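PDB 3O0D: triacylglycerol lipase, which probably hydrolyses the ester bonds of triacylglycerols, as a secreted, glycosylated yeast lipase of the alpha/beta-hydrolase class. Local coordinates for residues A[16-21]-A[262-267]; A[34-39]-A[56-61]; A[72-77]-A[152-157]; A[93-98]-A[230-235]. All blocks are in the same frame, centred on the assembly; numbering follows the deposited sequence. Where two conformers were deposited one is given.

Interaction 1: residues A[16-21]-A[262-267]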
loop_
_atom_site.group_PDB
_atom_site.type_symbol
_atom_site.label_atom_id
_atom_site.label_comp_id
_atom_site.label_asym_id
_atom_site.label_seq_id
_atom_site.Cartn_x
_atom_site.Cartn_y
_atom_site.Cartn_z
ATOM N N ASN A 16 -0.715 -8.198 -15.007
ATOM C CA ASN A 16 -1.854 -7.329 -15.275
ATOM C C ASN A 16 -2.637 -6.975 -13.946
ATOM O O ASN A 16 -3.174 -5.834 -13.828
ATOM C CB ASN A 16 -2.856 -7.997 -16.202
ATOM C CG ASN A 16 -2.291 -8.198 -17.611
ATOM O OD1 ASN A 16 -1.297 -7.602 -17.971
ATOM N ND2 ASN A 16 -2.933 -9.100 -18.389
ATOM N N PHE A 17 -2.562 -7.909 -12.998
ATOM C CA PHE A 17 -3.179 -7.735 -11.711
ATOM C C PHE A 17 -2.417 -6.643 -10.923
ATOM O O PHE A 17 -3.038 -5.678 -10.410
ATOM C CB PHE A 17 -3.088 -9.068 -11.012
ATOM C CG PHE A 17 -3.319 -9.006 -9.499
ATOM C CD1 PHE A 17 -4.608 -8.955 -8.942
ATOM C CD2 PHE A 17 -2.211 -9.166 -8.699
ATOM C CE1 PHE A 17 -4.699 -9.040 -7.473
ATOM C CE2 PHE A 17 -2.295 -9.188 -7.313
ATOM C CZ PHE A 17 -3.549 -9.118 -6.728
ATOM N N PHE A 18 -1.096 -6.706 -10.927
ATOM C CA PHE A 18 -0.362 -5.641 -10.241
ATOM C C PHE A 18 -0.592 -4.290 -10.907
ATOM O O PHE A 18 -0.775 -3.310 -10.256
ATOM C CB PHE A 18 1.121 -5.969 -10.182
ATOM C CG PHE A 18 1.439 -7.212 -9.380
ATOM C CD1 PHE A 18 0.932 -7.393 -8.108
ATOM C CD2 PHE A 18 2.260 -8.189 -9.872
ATOM C CE1 PHE A 18 1.241 -8.492 -7.391
ATOM C CE2 PHE A 18 2.562 -9.302 -9.135
ATOM C CZ PHE A 18 2.044 -9.466 -7.920
ATOM N N GLU A 19 -0.552 -4.273 -12.224
ATOM C CA GLU A 19 -0.781 -3.011 -12.970
ATOM C C GLU A 19 -2.098 -2.415 -12.650
ATOM O O GLU A 19 -2.232 -1.197 -12.499
ATOM C CB GLU A 19 -0.599 -3.299 -14.465
ATOM C CG GLU A 19 -0.866 -2.085 -15.365
ATOM C CD GLU A 19 -0.681 -2.476 -16.865
ATOM O OE1 GLU A 19 -1.480 -3.300 -17.359
ATOM O OE2 GLU A 19 0.296 -1.952 -17.445
ATOM N N LYS A 20 -3.113 -3.278 -12.535
ATOM C CA LYS A 20 -4.425 -2.801 -12.122
ATOM C C LYS A 20 -4.431 -1.960 -10.822
ATOM O O LYS A 20 -5.024 -0.817 -10.846
ATOM C CB LYS A 20 -5.409 -3.996 -11.983
ATOM C CG LYS A 20 -6.717 -3.537 -11.328
ATOM C CD LYS A 20 -7.627 -4.815 -11.242
ATOM C CE LYS A 20 -8.822 -4.502 -10.351
ATOM N NZ LYS A 20 -9.751 -5.693 -10.271
ATOM N N TYR A 21 -3.747 -2.492 -9.813
ATOM C CA TYR A 21 -3.732 -1.801 -8.473
ATOM C C TYR A 21 -2.824 -0.556 -8.639
ATOM O O TYR A 21 -3.123 0.561 -8.077
ATOM C CB TYR A 21 -3.405 -2.717 -7.261
ATOM C CG TYR A 21 -4.593 -3.632 -7.112
ATOM C CD1 TYR A 21 -5.770 -3.173 -6.492
ATOM C CD2 TYR A 21 -4.581 -4.879 -7.707
ATOM C CE1 TYR A 21 -6.880 -3.921 -6.448
ATOM C CE2 TYR A 21 -5.752 -5.655 -7.656
ATOM C CZ TYR A 21 -6.869 -5.146 -7.041
ATOM O OH TYR A 21 -8.011 -5.900 -6.993
ATOM N N VAL A 262 9.481 -8.083 -13.464
ATOM C CA VAL A 262 8.756 -7.909 -12.198
ATOM C C VAL A 262 8.887 -9.298 -11.445
ATOM O O VAL A 262 8.472 -10.337 -12.006
ATOM C CB VAL A 262 7.289 -7.586 -12.465
ATOM C CG1 VAL A 262 6.457 -7.407 -11.117
ATOM C CG2 VAL A 262 7.052 -6.353 -13.369
ATOM N N VAL A 263 9.435 -9.315 -10.232
ATOM C CA VAL A 263 9.805 -10.600 -9.628
ATOM C C VAL A 263 9.165 -10.646 -8.222
ATOM O O VAL A 263 8.967 -9.596 -7.581
ATOM C CB VAL A 263 11.339 -10.844 -9.577
ATOM C CG1 VAL A 263 11.896 -11.009 -11.017
ATOM C CG2 VAL A 263 12.068 -9.669 -8.787
ATOM N N MET A 264 8.903 -11.876 -7.736
ATOM C CA MET A 264 8.414 -12.023 -6.363
ATOM C C MET A 264 9.632 -12.327 -5.492
ATOM O O MET A 264 10.463 -13.179 -5.835
ATOM C CB MET A 264 7.492 -13.275 -6.344
ATOM C CG MET A 264 6.322 -13.276 -7.356
ATOM S SD MET A 264 5.260 -11.870 -7.108
ATOM C CE MET A 264 4.383 -12.304 -5.531
ATOM N N CYS A 265 9.799 -11.571 -4.388
ATOM C CA CYS A 265 11.033 -11.665 -3.582
ATOM C C CYS A 265 10.703 -12.440 -2.329
ATOM O O CYS A 265 9.706 -12.109 -1.745
ATOM C CB CYS A 265 11.389 -10.225 -3.132
ATOM S SG CYS A 265 11.649 -9.187 -4.651
ATOM N N GLN A 266 11.551 -13.381 -1.976
ATOM C CA GLN A 266 11.459 -14.018 -0.574
ATOM C C GLN A 266 11.962 -13.037 0.465
ATOM O O GLN A 266 12.786 -12.145 0.213
ATOM C CB GLN A 266 12.197 -15.276 -0.463
ATOM C CG GLN A 266 11.655 -16.384 -1.415
ATOM C CD GLN A 266 10.420 -17.032 -0.967
ATOM O OE1 GLN A 266 9.647 -16.482 -0.205
ATOM N NE2 GLN A 266 10.159 -18.237 -1.501
ATOM N N GLY A 267 11.433 -13.213 1.662
ATOM C CA GLY A 267 11.996 -12.555 2.860
ATOM C C GLY A 267 11.567 -11.176 3.234
ATOM O O GLY A 267 10.909 -10.429 2.486
#

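Interaction 2: residues A[34-39]-A[56-61]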
loop_
_atom_site.group_PDB
_atom_site.type_symbol
_atom_site.label_atom_id
_atom_site.label_comp_id
_atom_site.label_asym_id
_atom_site.label_seq_id
_atom_site.Cartn_x
_atom_site.Cartn_y
_atom_site.Cartn_z
ATOM N N GLY A 34 -8.122 21.259 -6.876
ATOM C CA GLY A 34 -7.644 21.413 -8.228
ATOM C C GLY A 34 -7.897 20.216 -9.130
ATOM O O GLY A 34 -7.678 20.290 -10.377
ATOM N N THR A 35 -8.327 19.106 -8.539
ATOM C CA THR A 35 -8.612 17.918 -9.356
ATOM C C THR A 35 -10.015 17.402 -9.038
ATOM O O THR A 35 -10.689 17.885 -8.137
ATOM C CB THR A 35 -7.631 16.714 -9.124
ATOM O OG1 THR A 35 -6.293 17.112 -8.776
ATOM C CG2 THR A 35 -7.610 15.837 -10.329
ATOM N N LYS A 36 -10.466 16.388 -9.746
ATOM C CA LYS A 36 -11.694 15.736 -9.342
ATOM C C LYS A 36 -11.816 14.362 -9.995
ATOM O O LYS A 36 -11.293 14.190 -11.054
ATOM C CB LYS A 36 -12.839 16.549 -9.913
ATOM C CG LYS A 36 -13.970 16.593 -8.945
ATOM C CD LYS A 36 -15.051 17.555 -9.427
ATOM C CE LYS A 36 -16.230 16.748 -9.964
ATOM N NZ LYS A 36 -17.577 17.192 -9.463
ATOM N N ILE A 37 -12.538 13.452 -9.361
ATOM C CA ILE A 37 -12.977 12.254 -10.127
ATOM C C ILE A 37 -14.477 12.536 -10.405
ATOM O O ILE A 37 -15.223 12.734 -9.384
ATOM C CB ILE A 37 -12.870 10.998 -9.243
ATOM C CG1 ILE A 37 -11.409 10.625 -8.917
ATOM C CG2 ILE A 37 -13.563 9.792 -10.011
ATOM C CD1 ILE A 37 -11.247 9.654 -7.827
ATOM N N PHE A 38 -14.879 12.673 -11.661
ATOM C CA PHE A 38 -16.330 12.882 -11.957
ATOM C C PHE A 38 -17.100 11.530 -11.813
ATOM O O PHE A 38 -16.556 10.550 -12.200
ATOM C CB PHE A 38 -16.431 13.427 -13.367
ATOM C CG PHE A 38 -15.863 14.815 -13.488
ATOM C CD1 PHE A 38 -14.512 15.031 -13.711
ATOM C CD2 PHE A 38 -16.730 15.924 -13.321
ATOM C CE1 PHE A 38 -14.013 16.362 -13.786
ATOM C CE2 PHE A 38 -16.259 17.220 -13.380
ATOM C CZ PHE A 38 -14.898 17.452 -13.607
ATOM N N LYS A 39 -18.308 11.491 -11.213
ATOM C CA LYS A 39 -19.196 10.277 -11.238
ATOM C C LYS A 39 -19.559 10.008 -12.712
ATOM O O LYS A 39 -19.752 10.947 -13.527
ATOM C CB LYS A 39 -20.435 10.461 -10.277
ATOM C CG LYS A 39 -20.089 10.355 -8.712
ATOM C CD LYS A 39 -21.245 10.812 -7.767
ATOM C CE LYS A 39 -21.115 10.289 -6.310
ATOM N NZ LYS A 39 -19.990 10.922 -5.536
ATOM N N ILE A 56 -17.993 6.085 -4.917
ATOM C CA ILE A 56 -18.953 6.231 -3.786
ATOM C C ILE A 56 -18.688 7.590 -3.106
ATOM O O ILE A 56 -19.630 8.426 -2.948
ATOM C CB ILE A 56 -18.927 5.044 -2.807
ATOM C CG1 ILE A 56 -19.397 3.750 -3.577
ATOM C CG2 ILE A 56 -19.909 5.381 -1.575
ATOM C CD1 ILE A 56 -20.563 3.971 -4.606
ATOM N N GLU A 57 -17.442 7.790 -2.692
ATOM C CA GLU A 57 -17.122 9.001 -1.889
ATOM C C GLU A 57 -15.650 9.273 -2.007
ATOM O O GLU A 57 -14.853 8.347 -1.948
ATOM C CB GLU A 57 -17.434 8.726 -0.392
ATOM C CG GLU A 57 -17.359 9.990 0.451
ATOM C CD GLU A 57 -18.082 9.881 1.817
ATOM O OE1 GLU A 57 -19.126 9.180 1.942
ATOM O OE2 GLU A 57 -17.609 10.583 2.739
ATOM N N GLU A 58 -15.293 10.571 -2.041
ATOM C CA GLU A 58 -13.880 10.946 -1.905
ATOM C C GLU A 58 -13.683 11.452 -0.445
ATOM O O GLU A 58 -14.653 11.853 0.242
ATOM C CB GLU A 58 -13.583 12.118 -2.798
ATOM C CG GLU A 58 -13.793 11.989 -4.250
ATOM C CD GLU A 58 -13.229 13.218 -4.978
ATOM O OE1 GLU A 58 -13.265 13.224 -6.221
ATOM O OE2 GLU A 58 -12.771 14.201 -4.306
ATOM N N PHE A 59 -12.454 11.420 0.039
ATOM C CA PHE A 59 -12.149 12.075 1.300
ATOM C C PHE A 59 -10.792 12.841 1.166
ATOM O O PHE A 59 -9.905 12.454 0.376
ATOM C CB PHE A 59 -12.120 11.045 2.436
ATOM C CG PHE A 59 -11.168 9.851 2.209
ATOM C CD1 PHE A 59 -9.869 9.812 2.739
ATOM C CD2 PHE A 59 -11.624 8.720 1.477
ATOM C CE1 PHE A 59 -8.998 8.692 2.551
ATOM C CE2 PHE A 59 -10.726 7.625 1.240
ATOM C CZ PHE A 59 -9.471 7.598 1.795
ATOM N N HIS A 60 -10.602 13.927 1.946
ATOM C CA HIS A 60 -9.364 14.687 1.799
ATOM C C HIS A 60 -9.213 15.411 3.155
ATOM O O HIS A 60 -10.183 16.068 3.572
ATOM C CB HIS A 60 -9.512 15.640 0.611
ATOM C CG HIS A 60 -8.617 16.842 0.679
ATOM N ND1 HIS A 60 -7.358 16.892 0.106
ATOM C CD2 HIS A 60 -8.818 18.063 1.253
ATOM C CE1 HIS A 60 -6.799 18.070 0.378
ATOM N NE2 HIS A 60 -7.672 18.798 1.058
ATOM N N ASP A 61 -8.085 15.223 3.827
ATOM C CA ASP A 61 -7.790 16.025 5.048
ATOM C C ASP A 61 -6.346 16.543 4.919
ATOM O O ASP A 61 -5.408 15.796 4.819
ATOM C CB ASP A 61 -8.032 15.172 6.296
ATOM C CG ASP A 61 -8.032 15.990 7.591
ATOM O OD1 ASP A 61 -7.549 17.141 7.539
ATOM O OD2 ASP A 61 -8.442 15.441 8.607
#

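Interaction 3: residues A[72-77]-A[152-157]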
loop_
_atom_site.group_PDB
_atom_site.type_symbol
_atom_site.label_atom_id
_atom_site.label_comp_id
_atom_site.label_asym_id
_atom_site.label_seq_id
_atom_site.Cartn_x
_atom_site.Cartn_y
_atom_site.Cartn_z
ATOM N N LEU A 72 -13.436 5.844 -2.161
ATOM C CA LEU A 72 -14.068 4.562 -1.997
ATOM C C LEU A 72 -14.828 4.375 -3.269
ATOM O O LEU A 72 -15.653 5.213 -3.698
ATOM C CB LEU A 72 -15.017 4.652 -0.774
ATOM C CG LEU A 72 -15.860 3.425 -0.410
ATOM C CD1 LEU A 72 -15.067 2.155 -0.170
ATOM C CD2 LEU A 72 -16.756 3.819 0.820
ATOM N N ALA A 73 -14.672 3.168 -3.915
ATOM C CA ALA A 73 -15.467 2.935 -5.140
ATOM C C ALA A 73 -15.930 1.467 -5.158
ATOM O O ALA A 73 -15.404 0.649 -4.391
ATOM C CB ALA A 73 -14.559 3.158 -6.374
ATOM N N VAL A 74 -16.907 1.170 -6.036
ATOM C CA VAL A 74 -17.446 -0.217 -6.167
ATOM C C VAL A 74 -17.286 -0.597 -7.657
ATOM O O VAL A 74 -17.746 0.129 -8.537
ATOM C CB VAL A 74 -18.917 -0.247 -5.797
ATOM C CG1 VAL A 74 -19.435 -1.717 -6.009
ATOM C CG2 VAL A 74 -19.058 0.125 -4.302
ATOM N N ASP A 75 -16.677 -1.758 -7.898
ATOM C CA ASP A 75 -16.418 -2.221 -9.304
ATOM C C ASP A 75 -17.394 -3.449 -9.400
ATOM O O ASP A 75 -17.167 -4.521 -8.808
ATOM C CB ASP A 75 -15.015 -2.673 -9.403
ATOM C CG ASP A 75 -14.630 -3.096 -10.836
ATOM O OD1 ASP A 75 -15.542 -3.586 -11.537
ATOM O OD2 ASP A 75 -13.446 -2.956 -11.218
ATOM N N HIS A 76 -18.458 -3.196 -10.132
ATOM C CA HIS A 76 -19.498 -4.199 -10.406
ATOM C C HIS A 76 -19.011 -5.169 -11.450
ATOM O O HIS A 76 -19.674 -6.226 -11.643
ATOM C CB HIS A 76 -20.719 -3.446 -10.928
ATOM C CG HIS A 76 -21.328 -2.534 -9.909
ATOM N ND1 HIS A 76 -21.932 -3.013 -8.761
ATOM C CD2 HIS A 76 -21.360 -1.188 -9.817
ATOM C CE1 HIS A 76 -22.335 -1.990 -8.011
ATOM N NE2 HIS A 76 -22.025 -0.872 -8.648
ATOM N N ALA A 77 -17.935 -4.858 -12.187
ATOM C CA ALA A 77 -17.426 -5.878 -13.176
ATOM C C ALA A 77 -16.585 -6.878 -12.453
ATOM O O ALA A 77 -16.659 -8.091 -12.707
ATOM C CB ALA A 77 -16.639 -5.229 -14.297
ATOM N N PRO A 152 -22.517 -7.422 -0.029
ATOM C CA PRO A 152 -21.832 -8.249 0.997
ATOM C C PRO A 152 -21.011 -9.405 0.465
ATOM O O PRO A 152 -20.137 -9.941 1.158
ATOM C CB PRO A 152 -23.025 -8.854 1.800
ATOM C CG PRO A 152 -24.180 -8.573 1.031
ATOM C CD PRO A 152 -23.968 -7.504 0.013
ATOM N N ASP A 153 -21.219 -9.729 -0.824
ATOM C CA ASP A 153 -20.374 -10.760 -1.393
ATOM C C ASP A 153 -19.246 -10.202 -2.311
ATOM O O ASP A 153 -18.491 -10.960 -2.862
ATOM C CB ASP A 153 -21.181 -11.902 -2.044
ATOM C CG ASP A 153 -21.847 -11.563 -3.318
ATOM O OD1 ASP A 153 -21.711 -10.438 -3.838
ATOM O OD2 ASP A 153 -22.568 -12.487 -3.827
ATOM N N TYR A 154 -19.112 -8.871 -2.351
ATOM C CA TYR A 154 -17.888 -8.288 -3.062
ATOM C C TYR A 154 -16.621 -8.403 -2.233
ATOM O O TYR A 154 -16.674 -8.319 -0.999
ATOM C CB TYR A 154 -18.169 -6.825 -3.488
ATOM C CG TYR A 154 -19.102 -6.603 -4.658
ATOM C CD1 TYR A 154 -20.092 -7.579 -5.077
ATOM C CD2 TYR A 154 -19.025 -5.419 -5.361
ATOM C CE1 TYR A 154 -20.956 -7.305 -6.142
ATOM C CE2 TYR A 154 -19.899 -5.131 -6.366
ATOM C CZ TYR A 154 -20.829 -6.101 -6.819
ATOM O OH TYR A 154 -21.588 -5.703 -7.858
ATOM N N GLN A 155 -15.494 -8.602 -2.885
ATOM C CA GLN A 155 -14.175 -8.715 -2.228
ATOM C C GLN A 155 -13.745 -7.262 -1.951
ATOM O O GLN A 155 -13.864 -6.405 -2.843
ATOM C CB GLN A 155 -13.110 -9.297 -3.186
ATOM C CG GLN A 155 -11.732 -9.388 -2.552
ATOM C CD GLN A 155 -10.645 -9.909 -3.483
ATOM O OE1 GLN A 155 -10.517 -9.456 -4.635
ATOM N NE2 GLN A 155 -9.862 -10.855 -2.993
ATOM N N ILE A 156 -13.215 -7.003 -0.761
ATOM C CA ILE A 156 -12.674 -5.682 -0.382
ATOM C C ILE A 156 -11.210 -5.662 -0.770
ATOM O O ILE A 156 -10.472 -6.584 -0.430
ATOM C CB ILE A 156 -12.780 -5.546 1.145
ATOM C CG1 ILE A 156 -14.249 -5.587 1.579
ATOM C CG2 ILE A 156 -12.060 -4.259 1.663
ATOM C CD1 ILE A 156 -14.435 -6.025 3.057
ATOM N N ALA A 157 -10.788 -4.599 -1.470
ATOM C CA ALA A 157 -9.379 -4.440 -1.856
ATOM C C ALA A 157 -8.904 -3.044 -1.417
ATOM O O ALA A 157 -9.605 -2.052 -1.745
ATOM C CB ALA A 157 -9.217 -4.526 -3.409
#

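Interaction 4: residues A[93-98]-A[230-235]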
loop_
_atom_site.group_PDB
_atom_site.type_symbol
_atom_site.label_atom_id
_atom_site.label_comp_id
_atom_site.label_asym_id
_atom_site.label_seq_id
_atom_site.Cartn_x
_atom_site.Cartn_y
_atom_site.Cartn_z
ATOM N N ASP A 93 7.508 16.607 0.985
ATOM C CA ASP A 93 7.318 16.909 2.432
ATOM C C ASP A 93 7.123 15.665 3.296
ATOM O O ASP A 93 7.727 15.521 4.390
ATOM C CB ASP A 93 6.164 17.869 2.715
ATOM C CG ASP A 93 6.343 19.285 2.055
ATOM O OD1 ASP A 93 7.437 19.648 1.496
ATOM O OD2 ASP A 93 5.342 20.019 2.087
ATOM N N VAL A 94 6.245 14.754 2.839
ATOM C CA VAL A 94 6.038 13.562 3.606
ATOM C C VAL A 94 7.319 12.706 3.687
ATOM O O VAL A 94 7.666 12.207 4.773
ATOM C CB VAL A 94 4.844 12.808 2.978
ATOM C CG1 VAL A 94 4.679 11.502 3.745
ATOM C CG2 VAL A 94 3.608 13.690 3.107
ATOM N N ILE A 95 8.050 12.482 2.555
ATOM C CA ILE A 95 9.184 11.569 2.626
ATOM C C ILE A 95 10.280 12.189 3.514
ATOM O O ILE A 95 11.010 11.475 4.182
ATOM C CB ILE A 95 9.712 11.286 1.198
ATOM C CG1 ILE A 95 8.629 10.493 0.477
ATOM C CG2 ILE A 95 11.134 10.634 1.170
ATOM C CD1 ILE A 95 8.730 10.565 -1.070
ATOM N N THR A 96 10.388 13.531 3.453
ATOM C CA THR A 96 11.407 14.181 4.296
ATOM C C THR A 96 11.084 13.888 5.747
ATOM O O THR A 96 11.984 13.523 6.505
ATOM C CB THR A 96 11.531 15.710 4.049
ATOM O OG1 THR A 96 11.877 15.970 2.660
ATOM C CG2 THR A 96 12.654 16.251 4.928
ATOM N N ASP A 97 9.820 14.015 6.159
ATOM C CA ASP A 97 9.488 13.662 7.520
ATOM C C ASP A 97 9.782 12.244 7.896
ATOM O O ASP A 97 10.289 11.932 8.977
ATOM C CB ASP A 97 8.030 13.951 7.737
ATOM C CG ASP A 97 7.755 14.303 9.093
ATOM O OD1 ASP A 97 7.889 13.387 9.954
ATOM O OD2 ASP A 97 7.413 15.505 9.286
ATOM N N ILE A 98 9.439 11.289 7.028
ATOM C CA ILE A 98 9.660 9.920 7.369
ATOM C C ILE A 98 11.137 9.538 7.493
ATOM O O ILE A 98 11.519 8.700 8.335
ATOM C CB ILE A 98 9.008 9.040 6.253
ATOM C CG1 ILE A 98 7.522 9.271 6.200
ATOM C CG2 ILE A 98 9.442 7.601 6.338
ATOM C CD1 ILE A 98 6.895 8.623 4.833
ATOM N N ASP A 230 13.834 3.100 -5.709
ATOM C CA ASP A 230 13.008 3.871 -4.829
ATOM C C ASP A 230 13.421 3.648 -3.330
ATOM O O ASP A 230 13.392 2.529 -2.824
ATOM C CB ASP A 230 11.553 3.371 -5.006
ATOM C CG ASP A 230 10.529 4.128 -4.154
ATOM O OD1 ASP A 230 10.869 5.150 -3.483
ATOM O OD2 ASP A 230 9.295 3.765 -4.207
ATOM N N ILE A 231 13.839 4.730 -2.639
ATOM C CA ILE A 231 14.245 4.530 -1.224
ATOM C C ILE A 231 13.117 4.521 -0.288
ATOM O O ILE A 231 13.317 4.165 0.892
ATOM C CB ILE A 231 15.198 5.717 -0.704
ATOM C CG1 ILE A 231 14.466 7.022 -0.815
ATOM C CG2 ILE A 231 16.485 5.748 -1.576
ATOM C CD1 ILE A 231 15.253 8.271 -0.103
ATOM N N VAL A 232 11.938 4.861 -0.718
ATOM C CA VAL A 232 10.800 4.930 0.273
ATOM C C VAL A 232 10.607 3.584 0.979
ATOM O O VAL A 232 10.404 3.522 2.195
ATOM C CB VAL A 232 9.567 5.556 -0.322
ATOM C CG1 VAL A 232 8.351 5.657 0.716
ATOM C CG2 VAL A 232 9.960 7.024 -0.797
ATOM N N PRO A 233 10.577 2.474 0.213
ATOM C CA PRO A 233 10.507 1.173 0.867
ATOM C C PRO A 233 11.703 0.727 1.738
ATOM O O PRO A 233 11.723 -0.362 2.329
ATOM C CB PRO A 233 10.307 0.205 -0.348
ATOM C CG PRO A 233 9.578 1.065 -1.341
ATOM C CD PRO A 233 10.407 2.363 -1.253
ATOM N N GLN A 234 12.768 1.558 1.769
ATOM C CA GLN A 234 13.890 1.348 2.619
ATOM C C GLN A 234 13.890 2.204 3.894
ATOM O O GLN A 234 14.788 1.952 4.724
ATOM C CB GLN A 234 15.214 1.640 1.870
ATOM C CG GLN A 234 15.260 0.914 0.438
ATOM C CD GLN A 234 16.678 0.943 -0.145
ATOM O OE1 GLN A 234 16.927 1.709 -1.058
ATOM N NE2 GLN A 234 17.601 0.197 0.477
ATOM N N VAL A 235 12.968 3.119 4.039
ATOM C CA VAL A 235 12.874 3.957 5.274
ATOM C C VAL A 235 11.532 3.756 5.989
ATOM O O VAL A 235 10.605 3.194 5.446
ATOM C CB VAL A 235 13.064 5.443 4.896
ATOM C CG1 VAL A 235 14.360 5.625 4.203
ATOM C CG2 VAL A 235 11.950 5.934 4.044
#

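Interaction 1: residues A[16-21]-A[262-267]
The ring of Phe18 is met obliquely by Met264 and Val262, neither of which sits squarely over a face or in the ring plane. Met264 brings its sulfur to the far end of the ring, with SD 4.1 Å from Phe18 CZ. That sulfur lies 5.2 Å from the Phe18 ring centroid and 71° off the ring normal, a slanting Met-aromatic contact. Val262 adds a looser apolar touch at another ring carbon, its CG1 standing 4.4 Å from Phe18 CD2. Tyr223 makes edge-to-face contacts with the rings of both Phe18 and Phe17. One face of the Phe17 ring carries Tyr21 CD2, one helical turn on and displaced toward the rim, while Phe17 CD1 lies in plane at the edge of the Tyr21 ring.

Phe18, Val262 and Met264 join helix 12-27 to the large mixed sheet of the alpha/beta-hydrolase fold, here at strand 262-265, which runs antiparallel to both its neighbours, 247-250 and 3-8. The contact is buried and wholly apolar, without a hydrogen bond across it. Val248 of the adjoining strand touches Phe18, Val262 and Met264 alike, extending the apolar patch around the Phe18 ring.

Met264 does not point straight at the helix; bends at chi2 (-58°) and chi3 (-72°) fold its chain round and bring the sulfur to the Phe18 ring. Its side chain also touches Ile10, Val216 and Arg220. One residue further along the strand, Cys265 is tied to Cys273 by a disulfide.

Interaction 2: residues A[34-39]-A[56-61]
Glu58 and Ile37 have side chains directed at each other from two chain segments that run nearly antiparallel, their touching parts 172° apart in direction. The strand carrying Glu58, 53-60, is the outermost on its side of the main sheet, and it is distorted just before this residue by a classic beta bulge, in which Ile56 and Glu57 both face Leu72. The loop 34-39 lies outside this strand without pairing to it as another strand: the CA atoms of Ile37 and Glu58 remain 8.4 Å apart, and a side chain spans the interval.

Glu58 spans it with a chain extended beyond CG, which carries the carboxylate out to the loop backbone. There OE1 accepts the amide of Ile37, with N to OE1 3.2 Å and a nearly straight N-H...O angle of 165°, the donor arriving close to the line of the C-O bond. The two side chains cross at a slant, and the same oxygen rests 3.8 Å from Ile37 CB. An alanine in place of Glu58 would probably leave the Ile37 amide without this acceptor and the loop less firmly tied to the edge strand.

Ile37 also packs on Tyr71 of the next strand, and Glu58 on Val31. Lys39, an exposed residue, bends at its last torsion (chi4 70°) and brings NZ to 3.6 Å from Ile56 O.

Interaction 3: residues A[72-77]-A[152-157]
Tyr154 contributes far more buried surface here than any other residue, and it meets His76 and Val74 along the edge of its ring. Its hydroxyl is hydrogen-bonded to the imidazole, Tyr154 OH to His76 ND1 measuring 2.9 Å, and it lies near the imidazole plane. The two rings are steeply inclined, with planes at 74°, and cross obliquely. The other nitrogen of His76, NE2, is hydrogen-bonded to Glu54, so the imidazole is gripped at both nitrogens and its rotation is fixed.

In the alpha/beta-hydrolase sheet, strands 68-75 and 155-161 are not neighbours, since strand 80-87 runs between them. Tyr154, just ahead of the second strand, spans that interval at the sheet's end and also touches Ile81 of the intervening strand. A phenylalanine in its place would probably leave His76 ND1 without its mate and the imidazole held at NE2 alone by the bonds described here.

Val74 touches both rings through one methyl, CG1, which its first torsion (chi1 178°) places anti to the backbone nitrogen. This methyl is 3.5 Å from Tyr154 CE2 and also lies 3.5 Å above one face of the His76 ring, toward its rim. Asp75 O approaches the tyrosine ring too, while the Asp75 carboxylate is hydrogen-bonded to Tyr82.

Interaction 4: residues A[93-98]-A[230-235]
Ile95 and Val232 meet through their branch ends: Ile95 CD1 lies 3.8 Å from Val232 CG2, and Ile95 CG1 is almost as near to that methyl. One helical turn on, Ile98 presents CG2 to Val235 CG2, also at 3.8 Å. In both pairs the side chains cross at about a right angle, and all four residues are buried, with no hydrogen bond between the segments. Both isoleucines hold CG2 anti to the backbone nitrogen (chi1 -62° at Ile98), yet Ile95 meets its valine with the long branch and Ile98 with CG2.

The spacing of the two valines is set by a short 3-10 turn, in which Val235 N bonds to Val232 O at 3.2 Å and Gln234 N to Ile231 O at 2.8 Å. This three-residue spacing is similar to that from Ile95 to Ile98 on helix 91-100, and lets each valine meet one isoleucine. The turn opens with an Asx turn: Asp230 OD1 accepts the amide of Val232 at 3.0 Å, the donor standing well out of the carboxylate plane.

The other oxygen, Asp230 OD2, bonds to His289 ND1 and to Tyr292 OH. Together with Ser162 on the GxSxG elbow, Asp230 and His289 have a geometry consistent with the Ser-His-Asp triad of lipases. Ile95 and Val232 both touch His289, and a molecule of methylpentanediol, probably from the crystallisation liquor, lies about 4 Å from the side chain of Val235.

Overall arrangement
Interactions 1, 2 and 3 all reach the main sheet, whereas interaction 4 joins helix 91-100 to the loop holding the probable triad aspartate. Interactions 2 and 3 are directly continuous, because strands 53-60 and 68-75 are neighbours: Ile56 N lies 2.8 Å from Leu72 O, a probable hydrogen bond, and Ile56 CG1 packs 3.7 Å from Val74 CG2. Interaction 1 touches interaction 3 through helix 12-27, with Tyr21 CE1 3.9 Å from Ala157 CB. Interaction 4 touches none of them; its centre is about 31 Å from that of interaction 3, across the middle of the molecule, and about 21 Å from that of interaction 1.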